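Local coordinates for protein diol-dehydratase (PDB 5I2A) that dehydrates 1,2-propanediol as a B12-independent, glycyl radical-type lyase, at residues H716-D721 with I833-E838; A796-A801 with L811-A816. All coordinates share one frame; numbering follows the deposited sequence.

Contact 1. Residues H716-D721 with I833-E838; sequences HTPVAD and IIKRTE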
loop_
_atom_site.group_PDB
_atom_site.type_symbol
_atom_site.label_atom_id
_atom_site.label_comp_id
_atom_site.label_asym_id
_atom_site.label_seq_id
_atom_site.Cartn_x
_atom_site.Cartn_y
_atom_site.Cartn_z
ATOM N N HIS A 716 -38.874 -9.449 -16.880
ATOM C CA HIS A 716 -38.613 -9.227 -15.457
ATOM C C HIS A 716 -38.939 -10.422 -14.561
ATOM O O HIS A 716 -38.909 -10.303 -13.346
ATOM C CB HIS A 716 -39.349 -7.964 -14.996
ATOM C CG HIS A 716 -39.095 -6.791 -15.893
ATOM N ND1 HIS A 716 -40.098 -5.966 -16.352
ATOM C CD2 HIS A 716 -37.949 -6.348 -16.466
ATOM C CE1 HIS A 716 -39.578 -5.052 -17.155
ATOM N NE2 HIS A 716 -38.275 -5.264 -17.244
ATOM N N THR A 717 -39.196 -11.580 -15.162
ATOM C CA THR A 717 -39.347 -12.817 -14.388
ATOM C C THR A 717 -37.953 -13.412 -14.129
ATOM O O THR A 717 -36.991 -12.982 -14.759
ATOM C CB THR A 717 -40.246 -13.829 -15.114
ATOM O OG1 THR A 717 -39.625 -14.238 -16.335
ATOM C CG2 THR A 717 -41.657 -13.214 -15.380
ATOM N N PRO A 718 -37.838 -14.379 -13.191
ATOM C CA PRO A 718 -36.502 -14.899 -12.853
ATOM C C PRO A 718 -35.795 -15.555 -14.033
ATOM O O PRO A 718 -36.463 -16.083 -14.917
ATOM C CB PRO A 718 -36.794 -15.938 -11.759
ATOM C CG PRO A 718 -38.078 -15.438 -11.109
ATOM C CD PRO A 718 -38.872 -14.856 -12.247
ATOM N N VAL A 719 -34.467 -15.487 -14.067
ATOM C CA VAL A 719 -33.717 -16.326 -15.001
ATOM C C VAL A 719 -33.504 -17.682 -14.330
ATOM O O VAL A 719 -33.840 -17.846 -13.167
ATOM C CB VAL A 719 -32.369 -15.690 -15.413
ATOM C CG1 VAL A 719 -32.614 -14.427 -16.207
ATOM C CG2 VAL A 719 -31.512 -15.403 -14.199
ATOM N N ALA A 720 -32.968 -18.653 -15.060
ATOM C CA ALA A 720 -32.744 -19.995 -14.515
ATOM C C ALA A 720 -31.794 -20.015 -13.315
ATOM O O ALA A 720 -30.943 -19.146 -13.150
ATOM C CB ALA A 720 -32.211 -20.927 -15.605
ATOM N N ASP A 721 -31.966 -21.014 -12.466
ATOM C CA ASP A 721 -31.095 -21.191 -11.321
ATOM C C ASP A 721 -30.009 -22.188 -11.665
ATOM O O ASP A 721 -30.290 -23.364 -11.850
ATOM C CB ASP A 721 -31.889 -21.659 -10.096
ATOM C CG ASP A 721 -32.816 -22.837 -10.406
ATOM O OD1 ASP A 721 -33.570 -22.768 -11.391
ATOM O OD2 ASP A 721 -32.795 -23.826 -9.658
ATOM N N ILE A 833 -39.247 -20.889 -6.374
ATOM C CA ILE A 833 -39.006 -22.240 -5.894
ATOM C C ILE A 833 -40.197 -23.143 -6.225
ATOM O O ILE A 833 -40.024 -24.278 -6.672
ATOM C CB ILE A 833 -38.711 -22.223 -4.380
ATOM C CG1 ILE A 833 -37.384 -21.483 -4.134
ATOM C CG2 ILE A 833 -38.674 -23.645 -3.805
ATOM C CD1 ILE A 833 -36.985 -21.333 -2.685
ATOM N N ILE A 834 -41.403 -22.607 -6.065
ATOM C CA ILE A 834 -42.616 -23.365 -6.341
ATOM C C ILE A 834 -42.758 -23.750 -7.813
ATOM O O ILE A 834 -43.169 -24.861 -8.119
ATOM C CB ILE A 834 -43.873 -22.574 -5.883
ATOM C CG1 ILE A 834 -43.944 -22.562 -4.352
ATOM C CG2 ILE A 834 -45.132 -23.183 -6.465
ATOM C CD1 ILE A 834 -44.944 -21.553 -3.765
ATOM N N LYS A 835 -42.411 -22.859 -8.739
ATOM C CA LYS A 835 -42.638 -23.201 -10.134
ATOM C C LYS A 835 -41.537 -24.090 -10.729
ATOM O O LYS A 835 -41.654 -24.506 -11.874
ATOM C CB LYS A 835 -42.808 -21.944 -10.988
ATOM C CG LYS A 835 -41.532 -21.298 -11.445
ATOM C CD LYS A 835 -41.809 -20.231 -12.506
ATOM C CE LYS A 835 -40.504 -19.535 -12.927
ATOM N NZ LYS A 835 -39.954 -18.648 -11.854
ATOM N N ARG A 836 -40.489 -24.386 -9.963
ATOM C CA ARG A 836 -39.461 -25.311 -10.439
ATOM C C ARG A 836 -40.099 -26.638 -10.831
ATOM O O ARG A 836 -41.047 -27.087 -10.189
ATOM C CB ARG A 836 -38.386 -25.543 -9.382
ATOM C CG ARG A 836 -37.481 -24.337 -9.151
ATOM C CD ARG A 836 -36.502 -24.613 -8.027
ATOM N NE ARG A 836 -35.713 -23.434 -7.671
ATOM C CZ ARG A 836 -34.847 -23.400 -6.666
ATOM N NH1 ARG A 836 -34.644 -24.487 -5.923
ATOM N NH2 ARG A 836 -34.173 -22.283 -6.408
ATOM N N THR A 837 -39.602 -27.233 -11.903
ATOM C CA THR A 837 -40.145 -28.497 -12.411
ATOM C C THR A 837 -40.127 -29.600 -11.355
ATOM O O THR A 837 -39.112 -29.859 -10.719
ATOM C CB THR A 837 -39.366 -28.985 -13.640
ATOM O OG1 THR A 837 -39.194 -27.896 -14.553
ATOM C CG2 THR A 837 -40.111 -30.120 -14.334
ATOM N N GLU A 838 -41.276 -30.223 -11.141
ATOM C CA GLU A 838 -41.361 -31.372 -10.252
ATOM C C GLU A 838 -41.159 -32.642 -11.072
ATOM O O GLU A 838 -41.937 -32.908 -11.977
ATOM C CB GLU A 838 -42.712 -31.402 -9.536
ATOM C CG GLU A 838 -42.984 -32.718 -8.856
ATOM C CD GLU A 838 -44.427 -32.839 -8.400
ATOM O OE1 GLU A 838 -44.899 -31.963 -7.640
ATOM O OE2 GLU A 838 -45.080 -33.811 -8.820
HETATM O O HOH W 1 -35.713 -21.584 -9.891
#

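Contact 2. Residues A796-A801 with L811-A816; sequences ATLLDA and LIVRVA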
loop_
_atom_site.group_PDB
_atom_site.type_symbol
_atom_site.label_atom_id
_atom_site.label_comp_id
_atom_site.label_asym_id
_atom_site.label_seq_id
_atom_site.Cartn_x
_atom_site.Cartn_y
_atom_site.Cartn_z
ATOM N N ALA A 796 -48.559 -28.854 -3.105
ATOM C CA ALA A 796 -49.613 -28.458 -2.167
ATOM C C ALA A 796 -49.026 -27.961 -0.855
ATOM O O ALA A 796 -49.555 -27.034 -0.241
ATOM C CB ALA A 796 -50.569 -29.616 -1.917
ATOM N N THR A 797 -47.918 -28.565 -0.444
ATOM C CA THR A 797 -47.259 -28.170 0.795
ATOM C C THR A 797 -46.720 -26.742 0.717
ATOM O O THR A 797 -46.892 -25.950 1.641
ATOM C CB THR A 797 -46.101 -29.121 1.147
ATOM O OG1 THR A 797 -46.624 -30.414 1.452
ATOM C CG2 THR A 797 -45.321 -28.603 2.345
ATOM N N LEU A 798 -46.079 -26.412 -0.393
ATOM C CA LEU A 798 -45.501 -25.082 -0.544
ATOM C C LEU A 798 -46.594 -24.023 -0.662
ATOM O O LEU A 798 -46.476 -22.967 -0.063
ATOM C CB LEU A 798 -44.572 -25.025 -1.757
ATOM C CG LEU A 798 -43.336 -25.940 -1.732
ATOM C CD1 LEU A 798 -42.494 -25.690 -2.956
ATOM C CD2 LEU A 798 -42.515 -25.737 -0.481
ATOM N N LEU A 799 -47.647 -24.310 -1.428
ATOM C CA LEU A 799 -48.781 -23.385 -1.546
ATOM C C LEU A 799 -49.459 -23.162 -0.198
ATOM O O LEU A 799 -49.760 -22.031 0.152
ATOM C CB LEU A 799 -49.805 -23.888 -2.570
ATOM C CG LEU A 799 -49.305 -23.938 -4.017
ATOM C CD1 LEU A 799 -50.338 -24.569 -4.941
ATOM C CD2 LEU A 799 -48.926 -22.540 -4.508
ATOM N N ASP A 800 -49.686 -24.232 0.563
ATOM C CA ASP A 800 -50.297 -24.089 1.886
ATOM C C ASP A 800 -49.409 -23.272 2.836
ATOM O O ASP A 800 -49.917 -22.525 3.674
ATOM C CB ASP A 800 -50.595 -25.453 2.519
ATOM C CG ASP A 800 -51.636 -25.356 3.642
ATOM O OD1 ASP A 800 -52.607 -24.607 3.471
ATOM O OD2 ASP A 800 -51.482 -26.009 4.690
ATOM N N ALA A 801 -48.091 -23.419 2.712
ATOM C CA ALA A 801 -47.160 -22.672 3.557
ATOM C C ALA A 801 -47.180 -21.183 3.200
ATOM O O ALA A 801 -46.929 -20.330 4.050
ATOM C CB ALA A 801 -45.743 -23.232 3.435
ATOM N N LEU A 811 -40.593 -25.384 8.266
ATOM C CA LEU A 811 -40.446 -25.949 6.929
ATOM C C LEU A 811 -39.176 -25.415 6.246
ATOM O O LEU A 811 -38.989 -24.212 6.152
ATOM C CB LEU A 811 -41.669 -25.631 6.077
ATOM C CG LEU A 811 -41.588 -26.117 4.630
ATOM C CD1 LEU A 811 -41.603 -27.649 4.587
ATOM C CD2 LEU A 811 -42.719 -25.530 3.822
ATOM N N ILE A 812 -38.311 -26.323 5.802
ATOM C CA ILE A 812 -37.078 -25.971 5.097
ATOM C C ILE A 812 -37.228 -26.279 3.611
ATOM O O ILE A 812 -37.799 -27.304 3.259
ATOM C CB ILE A 812 -35.851 -26.765 5.634
ATOM C CG1 ILE A 812 -35.696 -26.609 7.148
ATOM C CG2 ILE A 812 -34.571 -26.408 4.864
ATOM C CD1 ILE A 812 -34.880 -25.453 7.581
ATOM N N VAL A 813 -36.735 -25.401 2.739
ATOM C CA VAL A 813 -36.591 -25.770 1.334
ATOM C C VAL A 813 -35.162 -25.542 0.883
ATOM O O VAL A 813 -34.437 -24.752 1.484
ATOM C CB VAL A 813 -37.514 -24.979 0.403
ATOM C CG1 VAL A 813 -38.975 -25.313 0.684
ATOM C CG2 VAL A 813 -37.237 -23.463 0.521
ATOM N N ARG A 814 -34.773 -26.237 -0.180
ATOM C CA ARG A 814 -33.515 -25.978 -0.847
ATOM C C ARG A 814 -33.667 -24.763 -1.739
ATOM O O ARG A 814 -34.575 -24.732 -2.569
ATOM C CB ARG A 814 -33.071 -27.181 -1.684
ATOM C CG ARG A 814 -31.628 -27.079 -2.161
ATOM C CD ARG A 814 -30.662 -27.022 -0.968
ATOM N NE ARG A 814 -29.248 -27.032 -1.371
ATOM C CZ ARG A 814 -28.227 -27.040 -0.521
ATOM N NH1 ARG A 814 -28.446 -27.023 0.791
ATOM N NH2 ARG A 814 -26.980 -27.062 -0.979
ATOM N N VAL A 815 -32.794 -23.769 -1.581
ATOM C CA VAL A 815 -32.800 -22.623 -2.487
ATOM C C VAL A 815 -31.829 -22.894 -3.645
ATOM O O VAL A 815 -32.227 -23.441 -4.660
ATOM C CB VAL A 815 -32.436 -21.298 -1.754
ATOM C CG1 VAL A 815 -32.529 -20.122 -2.702
ATOM C CG2 VAL A 815 -33.359 -21.082 -0.570
ATOM N N ALA A 816 -30.559 -22.521 -3.495
ATOM C CA ALA A 816 -29.537 -22.972 -4.446
ATOM C C ALA A 816 -28.167 -22.956 -3.789
ATOM O O ALA A 816 -27.573 -21.902 -3.609
ATOM C CB ALA A 816 -29.541 -22.111 -5.701
#

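Contact 1. Residues H716-D721 with I833-E838
Asp721 brings one carboxylate oxygen, OD2, over the rim of one face of the Arg836 guanidinium, with the two planes 8° apart. OD2 of Asp721 sits 3.5 Å above the guanidinium plane, displaced toward its rim, and 3.6 Å from Arg836 NE. Because the oxygen lies so far out of plane, no N-H points at it and the salt bridge is one of charge alone. The NE hydrogen goes instead to a water 2.9 Å from Arg836 NE, which in turn reaches Asp721 OD1 through a weak bond. Against the other guanidinium face lies CG1 of Ile833, 4.0 Å above the plane near its centre, so the flat group is held between a charged and an apolar neighbour. Away from this pair, the ammonium of Lys835 meets the ring of Pro718, NZ lying 3.8 Å from CG; a bend at the last torsion (chi4 -71°) turns the lysine tip, whose charge is paired with Asp832. In the fold, the contact joins the loop between helices 699-703 and 734-741 to helix 827-835 and the residues that follow it, closing a chain segment that includes most of the glycine radical family region. Outward from the pair, Asn756 ND2 on strand 756-759 bonds Asp721 OD2, while Arg836 NH2 donates to Val815 O. A leucine in place of Arg836 would probably leave buried Asp721 without its countercharge and Val815 O without one of its donors. Pro718 and Asp721 both also rest on Asn699 of helix 699-703.

Contact 2. Residues A796-A801 with L811-A816
Asp800 OD2 is gripped twice, by a salt bridge from Lys807 NZ and a hydrogen bond with Tyr808 OH, and so ties helix 795-803 to the loop that leads on to Leu811. The next residue, Ala801, lies on the helix side facing the strand: its CB meets Leu811 CD2 at 3.8 Å and is also touched by Tyr808 and Phe822. Leu811 has the largest share of the interface, and its closest approaches are all made by one methyl, CD2. With CG turned anti to the backbone N (chi1 177°), the side chain extends toward the helix, and CD2 enters between Thr797, Leu798 and Ala801. The Thr797 CG2 and Leu798 CD2 methyls each stand 4.3 Å from that Leu811 CD2, a looser approach than the one made by Ala801. Thr797 presents its methyl here while its OG1 is hydrogen-bonded to Asp794, just before the helix. The i to i+4 spacing of Thr797 and Ala801 puts both on the same helix face, and the backbone bond from Ala801 N to Thr797 O, 3.0 Å, confirms regular helical geometry between them. Leu798 starts off to one side, but its CD2 swings across to Val813 CG1 at 3.8 Å. No hydrogen bond crosses between the two segments, so the evidence is of purely apolar packing. On the strand side, Leu811 and Val813 share backbone hydrogen bonds with Phe822 and Ala820. That pairing makes strands 812-814 and 819-821 an antiparallel hairpin backed by a helix, and the turn between them carries Gly817, the predicted radical site, consistent with the glycyl radical loop of this enzyme family; the radical itself is absent here.

The two contacts lie with centres about 13 Å apart on the same side of the chain's centre, and contact 2 is nested in sequence within the loop that contact 1 closes. The chain runs from 716-721 through helix 795-803 and strand 812-814 before reaching helix 827-835 and the C-terminal residues after it. That last helix joins the two: Ile834 CG1 packs 3.6 Å from Leu798 CB, and Ile833 CD1 lies 3.9 Å from Val813 CG2. Its residues thus cover both the helix and the strand of contact 2, while Asn756 binds both Asp721 and Val815. Contact 2 includes one arm of the hairpin bearing the predicted radical residue, Gly817, against which the contact 1 helix packs.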